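Local coordinates for protein proline iminopeptidase (Streptomyces halstedii, PDB 3WMR) that is an amidohydrolase of the alpha/beta hydrolase fold that has a hydrophobic tunnel for interaction with polyketide substrates, and probably releases N-terminal proline from peptides, at residues R33-V38 against S58-L63; L64-L69 against E301-V306; Y79-N84 against Q125-M130; K179-R184 against E189-A194. All coordinates share one frame; numbering follows the deposited sequence.

Interaction 1: residues R33-V38 against S58-L63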
# COMPACT_ATOMS: atom_id res chain seq x y z
N ARG A 33 13.43 9.79 12.55
CA ARG A 33 12.88 8.63 13.26
C ARG A 33 11.82 7.91 12.41
O ARG A 33 11.00 8.57 11.75
CB ARG A 33 12.22 9.08 14.57
CG ARG A 33 13.07 9.99 15.46
CD ARG A 33 14.28 9.29 16.04
NE ARG A 33 13.91 8.12 16.83
CZ ARG A 33 14.77 7.31 17.44
NH1 ARG A 33 16.08 7.55 17.37
NH2 ARG A 33 14.33 6.27 18.13
N THR A 34 11.81 6.58 12.46
CA THR A 34 10.77 5.76 11.83
C THR A 34 9.99 5.04 12.92
O THR A 34 10.58 4.31 13.71
CB THR A 34 11.37 4.69 10.90
OG1 THR A 34 12.10 5.32 9.84
CG2 THR A 34 10.28 3.80 10.29
N TRP A 35 8.67 5.21 12.93
CA TRP A 35 7.80 4.60 13.93
C TRP A 35 7.31 3.22 13.50
O TRP A 35 6.91 3.03 12.34
CB TRP A 35 6.58 5.48 14.21
CG TRP A 35 5.71 4.97 15.33
CD1 TRP A 35 5.81 5.30 16.66
CD2 TRP A 35 4.62 4.05 15.23
NE1 TRP A 35 4.86 4.63 17.39
CE2 TRP A 35 4.11 3.86 16.53
CE3 TRP A 35 4.03 3.36 14.16
CZ2 TRP A 35 3.03 3.01 16.80
CZ3 TRP A 35 2.96 2.52 14.42
CH2 TRP A 35 2.47 2.34 15.74
N TYR A 36 7.30 2.28 14.44
CA TYR A 36 6.92 0.89 14.18
C TYR A 36 6.10 0.30 15.32
O TYR A 36 6.00 0.86 16.42
CB TYR A 36 8.18 0.02 13.99
CG TYR A 36 8.88 -0.26 15.31
CD1 TYR A 36 9.81 0.64 15.82
CD2 TYR A 36 8.57 -1.40 16.05
CE1 TYR A 36 10.43 0.41 17.04
CE2 TYR A 36 9.19 -1.64 17.27
CZ TYR A 36 10.12 -0.73 17.76
OH TYR A 36 10.75 -0.95 18.95
N ARG A 37 5.56 -0.88 15.06
CA ARG A 37 4.82 -1.65 16.06
C ARG A 37 4.89 -3.14 15.69
O ARG A 37 4.69 -3.51 14.52
CB ARG A 37 3.38 -1.13 16.09
CG ARG A 37 2.30 -2.16 16.31
CD ARG A 37 1.09 -1.93 15.43
NE ARG A 37 -0.10 -1.62 16.21
CZ ARG A 37 -0.89 -2.51 16.81
NH1 ARG A 37 -0.65 -3.81 16.74
NH2 ARG A 37 -1.94 -2.08 17.48
N VAL A 38 5.18 -4.00 16.67
CA VAL A 38 5.17 -5.45 16.47
C VAL A 38 3.98 -6.05 17.20
O VAL A 38 3.68 -5.69 18.36
CB VAL A 38 6.46 -6.11 17.00
CG1 VAL A 38 6.42 -7.61 16.75
CG2 VAL A 38 7.70 -5.49 16.37
N SER A 58 0.55 7.60 3.29
CA SER A 58 -0.55 7.06 4.07
C SER A 58 0.04 6.63 5.44
O SER A 58 1.13 7.07 5.81
CB SER A 58 -1.19 5.91 3.30
OG SER A 58 -2.31 5.40 3.99
N THR A 59 -0.69 5.83 6.20
CA THR A 59 -0.17 5.32 7.46
C THR A 59 -0.54 3.86 7.61
O THR A 59 -1.32 3.32 6.83
CB THR A 59 -0.67 6.15 8.67
OG1 THR A 59 -2.10 6.04 8.80
CG2 THR A 59 -0.26 7.61 8.55
N HIS A 60 0.04 3.22 8.62
CA HIS A 60 -0.20 1.79 8.89
C HIS A 60 -1.61 1.49 9.37
O HIS A 60 -2.04 0.33 9.35
CB HIS A 60 0.73 1.30 10.00
CG HIS A 60 0.24 1.63 11.39
ND1 HIS A 60 0.41 2.87 11.96
CD2 HIS A 60 -0.44 0.89 12.29
CE1 HIS A 60 -0.14 2.88 13.16
NE2 HIS A 60 -0.67 1.69 13.38
N ASP A 61 -2.32 2.52 9.82
CA ASP A 61 -3.55 2.35 10.62
C ASP A 61 -4.62 1.51 9.93
O ASP A 61 -5.18 0.60 10.53
CB ASP A 61 -4.16 3.71 11.00
CG ASP A 61 -3.23 4.53 11.86
OD1 ASP A 61 -3.46 4.60 13.09
OD2 ASP A 61 -2.27 5.11 11.31
N TYR A 62 -4.89 1.80 8.66
CA TYR A 62 -5.89 1.03 7.88
C TYR A 62 -5.51 -0.44 7.65
O TYR A 62 -6.34 -1.23 7.21
CB TYR A 62 -6.17 1.72 6.53
CG TYR A 62 -5.13 1.44 5.44
CD1 TYR A 62 -3.90 2.08 5.46
CD2 TYR A 62 -5.39 0.56 4.39
CE1 TYR A 62 -2.94 1.83 4.49
CE2 TYR A 62 -4.43 0.31 3.39
CZ TYR A 62 -3.20 0.95 3.46
OH TYR A 62 -2.22 0.72 2.52
N LEU A 63 -4.26 -0.81 7.95
CA LEU A 63 -3.82 -2.21 7.84
C LEU A 63 -3.91 -2.98 9.15
O LEU A 63 -3.47 -4.13 9.21
CB LEU A 63 -2.37 -2.27 7.30
CG LEU A 63 -2.17 -1.81 5.86
CD1 LEU A 63 -0.70 -1.87 5.47
CD2 LEU A 63 -2.99 -2.64 4.89
O HOH W 1 -1.13 1.08 16.01
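W35 reaches from strand 32-39 to H60, joining the sheet of the alpha/beta hydrolase fold to the loop that follows strand 49-52. The evidence for aromatic packing is a 3.4 Å approach of W35 CZ3 to H60 CE1, with CZ3 standing over one face of the imidazole toward its rim. The centroids of the W35 six-membered ring and the H60 ring are 4.9 Å apart and their planes 33°, so the pair is oblique. Placing the indole CG anti to the backbone N (chi1 -174°) carries its six-membered ring out to the histidine. On the opposite imidazole face lies the carboxylate carbon CG of D61, leaving the ring between an aromatic group and a carboxylate.

Polar contacts fix the same ring at both nitrogens. ND1 is hydrogen-bonded to OD1 of D80 on the neighbouring strand, and NE2 joins R37 through a water. Within 58-63, T59 OG1, also bonded to T216 OG1, donates to D61 OD2 at 2.7 Å, reaching it on the anti side and helping to place the carboxylate over that face; L63 N bonds H60 O. In the water bridge, R37 NE donates to the water oxygen over 2.9 Å, and H60 NE2 lies 2.7 Å from the same oxygen.

Interaction 2: residues L64-L69 against E301-V306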
# COMPACT_ATOMS: atom_id res chain seq x y z
N LEU A 64 -4.49 -2.37 10.20
CA LEU A 64 -4.43 -2.95 11.56
C LEU A 64 -5.19 -4.28 11.69
O LEU A 64 -4.83 -5.10 12.50
CB LEU A 64 -4.94 -1.96 12.62
CG LEU A 64 -3.90 -0.96 13.11
CD1 LEU A 64 -4.57 0.14 13.94
CD2 LEU A 64 -2.80 -1.65 13.90
N ALA A 65 -6.18 -4.49 10.85
CA ALA A 65 -6.86 -5.79 10.73
C ALA A 65 -5.92 -6.99 10.59
O ALA A 65 -6.22 -8.09 11.04
CB ALA A 65 -7.79 -5.76 9.54
N MET A 66 -4.77 -6.77 9.96
CA MET A 66 -3.84 -7.85 9.68
C MET A 66 -3.08 -8.39 10.90
O MET A 66 -2.27 -9.32 10.77
CB MET A 66 -2.87 -7.39 8.59
CG MET A 66 -3.59 -7.14 7.27
SD MET A 66 -2.50 -6.79 5.88
CE MET A 66 -1.50 -8.28 5.88
N THR A 67 -3.32 -7.82 12.08
CA THR A 67 -2.91 -8.47 13.34
C THR A 67 -3.58 -9.84 13.50
O THR A 67 -3.14 -10.64 14.29
CB THR A 67 -3.25 -7.62 14.58
OG1 THR A 67 -4.64 -7.32 14.57
CG2 THR A 67 -2.44 -6.31 14.59
N SER A 68 -4.65 -10.11 12.74
CA SER A 68 -5.26 -11.43 12.76
C SER A 68 -4.26 -12.54 12.43
O SER A 68 -4.35 -13.63 12.97
CB SER A 68 -6.44 -11.50 11.78
OG SER A 68 -6.00 -11.45 10.42
N LEU A 69 -3.30 -12.27 11.55
CA LEU A 69 -2.31 -13.28 11.21
C LEU A 69 -1.53 -13.85 12.41
O LEU A 69 -1.08 -15.00 12.35
CB LEU A 69 -1.32 -12.74 10.15
CG LEU A 69 -1.96 -12.13 8.90
CD1 LEU A 69 -0.87 -11.53 8.02
CD2 LEU A 69 -2.77 -13.14 8.12
N GLU A 301 -12.37 -12.33 6.73
CA GLU A 301 -12.07 -13.74 6.93
C GLU A 301 -11.43 -14.36 5.70
O GLU A 301 -10.45 -15.09 5.81
CB GLU A 301 -13.33 -14.51 7.31
CG GLU A 301 -13.92 -14.04 8.62
CD GLU A 301 -15.42 -14.23 8.71
OE1 GLU A 301 -15.89 -14.61 9.80
OE2 GLU A 301 -16.13 -14.00 7.70
N ARG A 302 -11.97 -14.07 4.52
CA ARG A 302 -11.43 -14.64 3.27
C ARG A 302 -9.99 -14.14 2.98
O ARG A 302 -9.15 -14.90 2.51
CB ARG A 302 -12.37 -14.33 2.11
CG ARG A 302 -11.95 -14.92 0.76
CD ARG A 302 -11.79 -16.43 0.83
NE ARG A 302 -11.06 -16.96 -0.33
CZ ARG A 302 -10.49 -18.17 -0.36
NH1 ARG A 302 -10.54 -18.98 0.69
NH2 ARG A 302 -9.85 -18.56 -1.45
N PHE A 303 -9.74 -12.87 3.26
CA PHE A 303 -8.41 -12.31 3.14
C PHE A 303 -7.42 -13.03 4.07
O PHE A 303 -6.31 -13.42 3.66
CB PHE A 303 -8.43 -10.81 3.42
CG PHE A 303 -7.08 -10.19 3.44
CD1 PHE A 303 -6.54 -9.63 2.29
CD2 PHE A 303 -6.32 -10.19 4.60
CE1 PHE A 303 -5.28 -9.07 2.30
CE2 PHE A 303 -5.07 -9.63 4.63
CZ PHE A 303 -4.54 -9.07 3.47
N HIS A 304 -7.83 -13.19 5.32
CA HIS A 304 -7.06 -13.94 6.31
C HIS A 304 -6.73 -15.35 5.82
O HIS A 304 -5.57 -15.74 5.84
CB HIS A 304 -7.81 -14.01 7.64
CG HIS A 304 -7.13 -14.84 8.67
ND1 HIS A 304 -6.30 -14.31 9.64
CD2 HIS A 304 -7.17 -16.18 8.90
CE1 HIS A 304 -5.86 -15.28 10.41
NE2 HIS A 304 -6.36 -16.42 9.98
N GLU A 305 -7.75 -16.10 5.40
CA GLU A 305 -7.56 -17.45 4.85
C GLU A 305 -6.56 -17.47 3.69
O GLU A 305 -5.71 -18.35 3.60
CB GLU A 305 -8.88 -18.05 4.38
CG GLU A 305 -9.84 -18.47 5.49
CD GLU A 305 -11.22 -18.86 4.98
OE1 GLU A 305 -11.48 -18.75 3.75
OE2 GLU A 305 -12.07 -19.27 5.81
N VAL A 306 -6.68 -16.50 2.79
CA VAL A 306 -5.82 -16.46 1.60
C VAL A 306 -4.38 -16.21 2.01
O VAL A 306 -3.49 -16.92 1.60
CB VAL A 306 -6.30 -15.42 0.58
CG1 VAL A 306 -5.25 -15.20 -0.51
CG2 VAL A 306 -7.61 -15.88 -0.05
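H304 and F303 of helix 300-312 both use their ring edges against 64-69. At the imidazole edge, S68 OG lies near the ring plane, 3.0 Å from H304 ND1, a hydrogen bond in which either group could be the donor. The phenyl edge of F303 is met in plane by the methyl CE of M66, 4.0 Å from F303 CZ. A third flat group, the guanidinium of R302, has V306 CG2 over one face and E305 OE1 at its edge; NH1 and OE1 form a salt bridge at 3.2 Å within the helix.

M66 SD approaches F303 CZ to 3.9 Å. This is a Met-aromatic contact, but an oblique one, with the sulfur 69° off the ring normal. The methionine bends at its last torsion (chi3 58°), bringing SD and CE both close to F303 CZ and CE2. L69 CD2 only grazes the imidazole, obliquely, 4.0 Å from H304 ND1.

Residues M66, S68 and L69 thus rest on the C-terminal helix 300-312, where L69 also packs on M307, I308 and L311. From the same helix F303 and V306 reach L261 of strand 258-263, so the helix touches both this loop and the sheet.

Interaction 3: residues Y79-N84 against Q125-M130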
# COMPACT_ATOMS: atom_id res chain seq x y z
N TYR A 79 4.39 -0.38 10.28
CA TYR A 79 5.16 0.85 10.47
C TYR A 79 4.68 2.02 9.60
O TYR A 79 4.05 1.84 8.57
CB TYR A 79 6.66 0.60 10.28
CG TYR A 79 7.20 0.63 8.86
CD1 TYR A 79 7.17 -0.51 8.05
CD2 TYR A 79 7.81 1.78 8.34
CE1 TYR A 79 7.70 -0.50 6.77
CE2 TYR A 79 8.35 1.79 7.05
CZ TYR A 79 8.29 0.65 6.27
OH TYR A 79 8.81 0.65 4.98
N ASP A 80 4.98 3.23 10.07
CA ASP A 80 4.66 4.46 9.34
C ASP A 80 5.91 4.90 8.63
O ASP A 80 6.94 5.13 9.25
CB ASP A 80 4.24 5.58 10.27
CG ASP A 80 2.88 5.35 10.88
OD1 ASP A 80 2.08 4.57 10.34
OD2 ASP A 80 2.64 5.98 11.91
N GLN A 81 5.81 5.03 7.32
CA GLN A 81 6.90 5.55 6.50
C GLN A 81 7.21 7.02 6.83
O GLN A 81 6.38 7.75 7.36
CB GLN A 81 6.56 5.34 5.02
CG GLN A 81 6.54 3.86 4.67
CD GLN A 81 5.76 3.53 3.42
OE1 GLN A 81 5.85 4.22 2.41
NE2 GLN A 81 5.03 2.41 3.46
N LEU A 82 8.43 7.43 6.52
CA LEU A 82 8.88 8.78 6.86
C LEU A 82 7.99 9.82 6.22
O LEU A 82 7.66 9.71 5.05
CB LEU A 82 10.32 9.01 6.40
CG LEU A 82 10.96 10.35 6.79
CD1 LEU A 82 11.23 10.39 8.29
CD2 LEU A 82 12.25 10.58 6.01
N GLY A 83 7.61 10.83 7.00
CA GLY A 83 6.82 11.95 6.50
C GLY A 83 5.42 11.99 7.08
O GLY A 83 4.77 13.04 7.04
N ASN A 84 4.94 10.88 7.62
CA ASN A 84 3.59 10.86 8.22
C ASN A 84 3.45 9.90 9.40
O ASN A 84 4.35 9.12 9.68
CB ASN A 84 2.53 10.55 7.15
CG ASN A 84 1.23 11.32 7.37
OD1 ASN A 84 1.16 12.18 8.25
ND2 ASN A 84 0.22 11.03 6.57
N GLN A 125 0.88 -3.10 0.29
CA GLN A 125 -0.47 -2.73 -0.15
C GLN A 125 -0.43 -1.41 -0.91
O GLN A 125 0.12 -0.45 -0.38
CB GLN A 125 -1.37 -2.62 1.09
CG GLN A 125 -2.84 -2.81 0.79
CD GLN A 125 -3.53 -1.55 0.33
OE1 GLN A 125 -3.00 -0.46 0.48
NE2 GLN A 125 -4.74 -1.70 -0.20
N SER A 126 -0.95 -1.36 -2.14
CA SER A 126 -0.98 -0.12 -2.95
C SER A 126 0.46 0.27 -3.31
O SER A 126 1.23 -0.61 -3.72
CB SER A 126 -1.76 1.00 -2.20
OG SER A 126 -1.47 2.34 -2.61
N TRP A 127 0.81 1.54 -3.19
CA TRP A 127 2.21 1.97 -3.30
C TRP A 127 3.22 1.03 -2.63
O TRP A 127 4.30 0.77 -3.17
CB TRP A 127 2.38 3.43 -2.77
CG TRP A 127 3.62 3.67 -1.96
CD1 TRP A 127 3.74 3.65 -0.62
CD2 TRP A 127 4.93 3.91 -2.48
NE1 TRP A 127 5.04 3.87 -0.25
CE2 TRP A 127 5.79 4.07 -1.38
CE3 TRP A 127 5.45 4.05 -3.77
CZ2 TRP A 127 7.16 4.33 -1.52
CZ3 TRP A 127 6.82 4.32 -3.92
CH2 TRP A 127 7.65 4.46 -2.79
N GLY A 128 2.88 0.54 -1.44
CA GLY A 128 3.72 -0.37 -0.69
C GLY A 128 4.07 -1.65 -1.43
O GLY A 128 5.14 -2.22 -1.22
N GLY A 129 3.16 -2.11 -2.29
CA GLY A 129 3.41 -3.26 -3.13
C GLY A 129 4.43 -2.93 -4.22
O GLY A 129 5.17 -3.80 -4.67
N MET A 130 4.43 -1.67 -4.65
CA MET A 130 5.40 -1.21 -5.66
C MET A 130 6.79 -1.07 -5.04
O MET A 130 7.81 -1.50 -5.65
CB MET A 130 4.96 0.12 -6.30
CG MET A 130 3.60 0.05 -6.98
SD MET A 130 3.06 1.58 -7.76
CE MET A 130 3.87 1.47 -9.36
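Q81 and W127 meet through one hydrogen bond, W127 NE1 to Q81 OE1, at 2.8 Å. It is nearly straight, with an N-H...O angle of 169°. The oxygen lies close to the indole plane, while the donor sits in the carbonyl plane on a lone pair of OE1 (C=O...N 134°). Both groups therefore use favoured directions, although the amide and the ring are turned about halfway between parallel and perpendicular. The other end of the amide is held too: Q81 NE2 donates to the backbone O of H53, which fixes the rotation of the group.

The bond links the turn after strand 76-80 to what is probably the nucleophile elbow between strand 120-125 and helix 127-137, the sharp turn of the alpha/beta hydrolase fold. S126, the predicted nucleophile, has the strained positive phi (67°) expected there, and W127 follows it directly. In relatives, the backbone N-H of the residue after the nucleophile commonly lines the oxyanion hole.

Backbone bonds shape each side. G129 N bonds S126 O at 2.8 Å in the first turn after S126. Across, residues Q81 to N84 make a type II turn with G83 at positive phi, closed by a weak bond from N84 N to Q81 O at 3.5 Å.

Interaction 4: residues K179-R184 against E189-A194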
# COMPACT_ATOMS: atom_id res chain seq x y z
N LYS A 179 -14.40 19.38 -13.78
CA LYS A 179 -14.45 20.82 -13.52
C LYS A 179 -13.44 21.21 -12.43
O LYS A 179 -12.56 22.04 -12.67
CB LYS A 179 -15.88 21.24 -13.09
CG LYS A 179 -16.89 21.31 -14.23
CD LYS A 179 -18.33 21.46 -13.71
CE LYS A 179 -19.36 21.64 -14.83
NZ LYS A 179 -19.73 23.07 -15.06
N HIS A 180 -13.56 20.56 -11.27
CA HIS A 180 -12.71 20.86 -10.11
C HIS A 180 -11.25 20.43 -10.28
O HIS A 180 -10.36 21.08 -9.76
CB HIS A 180 -13.30 20.24 -8.85
CG HIS A 180 -14.61 20.84 -8.46
ND1 HIS A 180 -14.74 22.16 -8.08
CD2 HIS A 180 -15.86 20.32 -8.44
CE1 HIS A 180 -16.01 22.42 -7.82
NE2 HIS A 180 -16.71 21.32 -8.03
N GLU A 181 -11.01 19.34 -10.98
CA GLU A 181 -9.63 18.95 -11.30
C GLU A 181 -8.98 20.01 -12.20
O GLU A 181 -7.85 20.43 -11.95
CB GLU A 181 -9.58 17.56 -11.92
CG GLU A 181 -9.85 16.47 -10.87
CD GLU A 181 -10.29 15.14 -11.46
OE1 GLU A 181 -10.30 14.99 -12.70
OE2 GLU A 181 -10.66 14.23 -10.67
N ALA A 182 -9.69 20.44 -13.23
CA ALA A 182 -9.15 21.44 -14.17
C ALA A 182 -8.72 22.74 -13.47
O ALA A 182 -7.61 23.27 -13.74
CB ALA A 182 -10.15 21.74 -15.28
N ALA A 183 -9.59 23.22 -12.58
CA ALA A 183 -9.38 24.47 -11.85
C ALA A 183 -8.67 24.32 -10.48
O ALA A 183 -8.49 25.31 -9.78
CB ALA A 183 -10.70 25.17 -11.64
N ARG A 184 -8.31 23.09 -10.11
CA ARG A 184 -7.62 22.80 -8.86
C ARG A 184 -8.44 23.22 -7.64
O ARG A 184 -7.90 23.79 -6.69
CB ARG A 184 -6.22 23.43 -8.83
CG ARG A 184 -5.40 23.14 -10.08
CD ARG A 184 -3.91 23.30 -9.79
NE ARG A 184 -3.08 23.34 -10.99
CZ ARG A 184 -1.74 23.48 -10.99
NH1 ARG A 184 -1.08 23.60 -9.84
NH2 ARG A 184 -1.07 23.50 -12.13
N GLU A 189 -16.29 20.70 -1.31
CA GLU A 189 -17.28 19.72 -0.86
C GLU A 189 -17.83 18.91 -2.03
O GLU A 189 -17.98 17.69 -1.96
CB GLU A 189 -18.44 20.44 -0.17
CG GLU A 189 -19.46 19.52 0.48
CD GLU A 189 -19.00 19.01 1.83
OE1 GLU A 189 -17.77 18.98 2.07
OE2 GLU A 189 -19.87 18.64 2.66
N GLU A 190 -18.15 19.63 -3.09
CA GLU A 190 -18.76 19.05 -4.27
C GLU A 190 -17.82 18.07 -5.01
O GLU A 190 -18.27 17.04 -5.52
CB GLU A 190 -19.17 20.18 -5.21
CG GLU A 190 -20.03 19.74 -6.35
CD GLU A 190 -20.44 20.90 -7.21
OE1 GLU A 190 -19.60 21.40 -8.00
OE2 GLU A 190 -21.61 21.32 -7.07
N TYR A 191 -16.53 18.37 -5.09
CA TYR A 191 -15.59 17.40 -5.66
C TYR A 191 -15.54 16.14 -4.79
O TYR A 191 -15.52 15.02 -5.30
CB TYR A 191 -14.20 17.99 -5.76
CG TYR A 191 -13.23 17.05 -6.43
CD1 TYR A 191 -13.29 16.82 -7.79
CD2 TYR A 191 -12.27 16.38 -5.69
CE1 TYR A 191 -12.40 15.96 -8.41
CE2 TYR A 191 -11.37 15.52 -6.30
CZ TYR A 191 -11.44 15.31 -7.67
OH TYR A 191 -10.55 14.46 -8.29
N PHE A 192 -15.52 16.36 -3.48
CA PHE A 192 -15.41 15.27 -2.52
C PHE A 192 -16.53 14.24 -2.65
O PHE A 192 -16.28 13.05 -2.55
CB PHE A 192 -15.35 15.80 -1.08
CG PHE A 192 -14.94 14.76 -0.08
CD1 PHE A 192 -15.86 13.83 0.39
CD2 PHE A 192 -13.63 14.68 0.35
CE1 PHE A 192 -15.47 12.85 1.28
CE2 PHE A 192 -13.24 13.70 1.25
CZ PHE A 192 -14.17 12.78 1.71
N HIS A 193 -17.75 14.70 -2.86
CA HIS A 193 -18.86 13.76 -3.01
C HIS A 193 -18.87 13.05 -4.38
O HIS A 193 -19.32 11.91 -4.48
CB HIS A 193 -20.18 14.44 -2.63
CG HIS A 193 -20.25 14.74 -1.16
ND1 HIS A 193 -20.34 13.75 -0.21
CD2 HIS A 193 -20.17 15.91 -0.49
CE1 HIS A 193 -20.34 14.30 1.00
NE2 HIS A 193 -20.24 15.61 0.85
N ALA A 194 -18.35 13.71 -5.42
CA ALA A 194 -18.11 13.04 -6.70
C ALA A 194 -16.99 11.98 -6.56
O ALA A 194 -17.13 10.86 -7.04
CB ALA A 194 -17.75 14.06 -7.77
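Y191 overlaps H180 obliquely: its CD1 comes to 3.6 Å from H180 CB, and the two side chains run past each other in opposite directions. Chi1 of Y191 is -176°, with CG anti to the backbone N, which sends the ring across to helix 171-183. There E181 OE2 meets the ring edge in its plane, E181 CG packs 3.6 Å from Y191 CE1, and the carboxylate is turned 71° to the ring. Y191 OH donates to E181 OE2; the refined separation is too short for its exact length to be trusted. N234 ND2 also bonds that hydroxyl, and R166 forms a salt bridge with E181 OE1, so the buried phenol sits in a polar network.

The imidazole of H180 turns its NE2 edge to E190. NE2 donates to E190 OE1 at 2.9 Å with an N-H...O angle of 165°, meeting the carboxylate on its anti side, while ND1 is hydrogen-bonded to T185 OG1. Both ring nitrogens are thereby engaged, which would hold the ring's rotation.

R184, with positive phi, leaves helical angles in a Schellman motif; the axes of the short segments 179-183 and 189-194 come within 10.3 Å. These helices belong to the long, mainly helical insertion between strands 143-149 and 258-263, the cap characteristic of S33-type alpha/beta hydrolases.

Interactions 1 and 3 share the sheet: their centres lie about 8 Å apart, and strands 32-39 and 76-80 are neighbours. D80 of interaction 3 ties the two together, and Y62 OH to Q125 OE1 (2.5 Å), a probable hydrogen bond, joins them again. Interaction 3 is the most central and rests on a single directional bond, whereas interaction 1, only partly buried, mixes aromatic packing with a water. Interaction 2 continues the same loop onto the C-terminal helix with a Met-aromatic contact and a serine-histidine hydrogen bond; R37 NE packs on L64 CD2 at 3.6 Å. Interaction 4 stands apart in the cap, about 26 Å from interaction 3 between centres, and relies on carboxylates nearer the surface.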